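Local coordinates for uncharacterized protein (Trypanosoma cruzi, PDB 6XYD) that is of unknown function, is probably a component of the paraflagellar rod, and forms a tetramer that binds metal ions between its subunits, at residues L95-S100 / K112-R117. Residues are numbered along the deposited sequence; the frame is centred on the assembly and turned at random.
Sequences LRASNS and KLFFAR. With MG (magnesium ion), chain H; NA (sodium ion), chain I; MG (magnesium ion), chain J.
Lys112 O is gripped by two donors of the facing strand: Ser98 OG at 2.8 Å and Asn99 N at 3.1 Å, which reach it from opposite faces of its carbonyl plane. The serine hydroxyl arrives there because it stands anti to its own backbone N (chi1 -177°), on the same face as Leu113, whose CD2 packs against it. Lys112 N returns a bond to Asn99 O, closing an antiparallel hydrogen-bonded pair in this hairpin of strands 94-103 and 108-116. Further along, a classic beta bulge sets Arg96 and Ala97 opposite Phe114. Arg96 N donates a straight bond to Phe114 O (2.8 Å), Ala97 N adds a weak one, and Phe114 N answers to Ala97 O.

Each face of the ribbon has its own aromatic. Leu95 CD1 lies over one face of the Phe115 ring in a CH-pi contact, 4.2 Å from the centroid, and both side chains touch Ile85 of helix 74-90. On the other face Asn99 ND2 sits in plane at the edge of Phe114, 3.5 Å from CE2, with amide and ring planes 64° apart; the hydrogen bond of this amide nitrogen goes instead to Ser98 OG of a neighbouring subunit.

One edge of strand 94-103 is thus tied to strand 108-116, while the carbonyls on its other edge turn to the metals at the centre of the tetramer: Arg96 O binds sodium, and Ser98 O and Ser100 O each bind a magnesium ion. The same carbonyls of three other subunits share these ions, so the hairpin bonds probably help hold in line the oxygens through which cations join the tetramer.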
loop_
_atom_site.group_PDB
_atom_site.type_symbol
_atom_site.label_atom_id
_atom_site.label_comp_id
_atom_site.label_asym_id
_atom_site.label_seq_id
_atom_site.Cartn_x
_atom_site.Cartn_y
_atom_site.Cartn_z
ATOM N N LEU A 95 -9.529 -3.750 7.125
ATOM C CA LEU A 95 -8.394 -3.104 6.466
ATOM C C LEU A 95 -8.526 -3.239 4.957
ATOM O O LEU A 95 -8.716 -4.348 4.455
ATOM C CB LEU A 95 -7.068 -3.711 6.962
ATOM C CG LEU A 95 -5.793 -3.121 6.339
ATOM C CD1 LEU A 95 -5.613 -1.619 6.710
ATOM C CD2 LEU A 95 -4.562 -3.934 6.759
ATOM N N ARG A 96 -8.429 -2.118 4.233
ATOM C CA ARG A 96 -8.576 -2.119 2.780
ATOM C C ARG A 96 -7.304 -1.736 2.044
ATOM O O ARG A 96 -7.118 -2.147 0.895
ATOM C CB ARG A 96 -9.713 -1.164 2.368
ATOM C CG ARG A 96 -11.110 -1.670 2.755
ATOM C CD ARG A 96 -11.659 -2.676 1.742
ATOM N NE ARG A 96 -12.305 -1.997 0.623
ATOM C CZ ARG A 96 -13.609 -1.770 0.546
ATOM N NH1 ARG A 96 -14.424 -2.207 1.500
ATOM N NH2 ARG A 96 -14.113 -1.124 -0.495
ATOM N N ALA A 97 -6.488 -0.845 2.644
ATOM C CA ALA A 97 -5.290 -0.322 1.984
ATOM C C ALA A 97 -4.379 0.339 2.996
ATOM O O ALA A 97 -4.828 0.722 4.081
ATOM C CB ALA A 97 -5.694 0.700 0.920
ATOM N N SER A 98 -3.122 0.555 2.604
ATOM C CA SER A 98 -2.138 1.257 3.428
ATOM C C SER A 98 -1.170 1.990 2.497
ATOM O O SER A 98 -1.083 1.655 1.311
ATOM C CB SER A 98 -1.355 0.248 4.292
ATOM O OG SER A 98 -0.442 0.930 5.148
ATOM N N ASN A 99 -0.445 2.983 3.029
ATOM C CA ASN A 99 0.642 3.606 2.309
ATOM C C ASN A 99 1.602 4.161 3.335
ATOM O O ASN A 99 1.240 4.292 4.520
ATOM C CB ASN A 99 0.149 4.663 1.293
ATOM C CG ASN A 99 -0.544 5.844 1.931
ATOM O OD1 ASN A 99 -0.024 6.470 2.853
ATOM N ND2 ASN A 99 -1.710 6.187 1.426
ATOM N N SER A 100 2.808 4.496 2.912
ATOM C CA SER A 100 3.814 5.025 3.822
ATOM C C SER A 100 4.813 5.879 3.079
ATOM O O SER A 100 5.063 5.639 1.894
ATOM C CB SER A 100 4.546 3.882 4.526
ATOM O OG SER A 100 5.280 4.350 5.643
ATOM N N LYS A 112 -0.245 5.334 6.685
ATOM C CA LYS A 112 -1.691 5.446 6.751
ATOM C C LYS A 112 -2.340 4.097 6.537
ATOM O O LYS A 112 -1.862 3.290 5.721
ATOM C CB LYS A 112 -2.234 6.502 5.780
ATOM C CG LYS A 112 -1.715 7.908 6.152
ATOM C CD LYS A 112 -2.171 8.983 5.231
ATOM C CE LYS A 112 -1.405 10.263 5.494
ATOM N NZ LYS A 112 -1.668 10.759 6.864
ATOM N N LEU A 113 -3.389 3.830 7.297
ATOM C CA LEU A 113 -4.150 2.588 7.210
ATOM C C LEU A 113 -5.604 2.970 6.981
ATOM O O LEU A 113 -6.150 3.804 7.722
ATOM C CB LEU A 113 -4.008 1.783 8.522
ATOM C CG LEU A 113 -2.594 1.297 8.884
ATOM C CD1 LEU A 113 -2.518 0.871 10.352
ATOM C CD2 LEU A 113 -2.176 0.133 7.998
ATOM N N PHE A 114 -6.213 2.421 5.922
ATOM C CA PHE A 114 -7.590 2.753 5.546
ATOM C C PHE A 114 -8.513 1.590 5.810
ATOM O O PHE A 114 -8.241 0.459 5.370
ATOM C CB PHE A 114 -7.672 3.185 4.076
ATOM C CG PHE A 114 -6.815 4.379 3.750
ATOM C CD1 PHE A 114 -7.257 5.670 4.028
ATOM C CD2 PHE A 114 -5.567 4.220 3.158
ATOM C CE1 PHE A 114 -6.464 6.779 3.716
ATOM C CE2 PHE A 114 -4.764 5.332 2.875
ATOM C CZ PHE A 114 -5.226 6.598 3.146
ATOM N N PHE A 115 -9.631 1.868 6.492
ATOM C CA PHE A 115 -10.581 0.837 6.883
ATOM C C PHE A 115 -11.977 1.160 6.383
ATOM O O PHE A 115 -12.343 2.320 6.265
ATOM C CB PHE A 115 -10.614 0.692 8.415
ATOM C CG PHE A 115 -9.274 0.375 9.041
ATOM C CD1 PHE A 115 -8.378 1.391 9.354
ATOM C CD2 PHE A 115 -8.924 -0.939 9.351
ATOM C CE1 PHE A 115 -7.135 1.093 9.928
ATOM C CE2 PHE A 115 -7.684 -1.239 9.918
ATOM C CZ PHE A 115 -6.800 -0.223 10.217
ATOM N N ALA A 116 -12.753 0.126 6.109
ATOM C CA ALA A 116 -14.141 0.265 5.699
ATOM C C ALA A 116 -14.996 -0.583 6.630
ATOM O O ALA A 116 -14.523 -1.573 7.198
ATOM C CB ALA A 116 -14.313 -0.196 4.266
ATOM N N ARG A 117 -16.246 -0.183 6.805
ATOM C CA ARG A 117 -17.206 -0.906 7.620
ATOM C C ARG A 117 -17.648 -2.195 6.871
ATOM O O ARG A 117 -17.864 -3.239 7.491
ATOM C CB ARG A 117 -18.409 0.011 7.887
ATOM C CG ARG A 117 -19.185 -0.322 9.129
ATOM C CD ARG A 117 -18.492 0.094 10.408
ATOM N NE ARG A 117 -19.079 -0.640 11.524
ATOM C CZ ARG A 117 -18.476 -0.859 12.684
ATOM N NH1 ARG A 117 -17.262 -0.372 12.912
ATOM N NH2 ARG A 117 -19.085 -1.559 13.631
HETATM MG MG MG H . -0.369 0.143 -0.193
HETATM NA NA NA I . -6.328 -4.025 -0.379
HETATM MG MG MG J . 5.803 4.442 0.023
HETATM O O HOH W 1 -8.133 -5.513 -0.570
#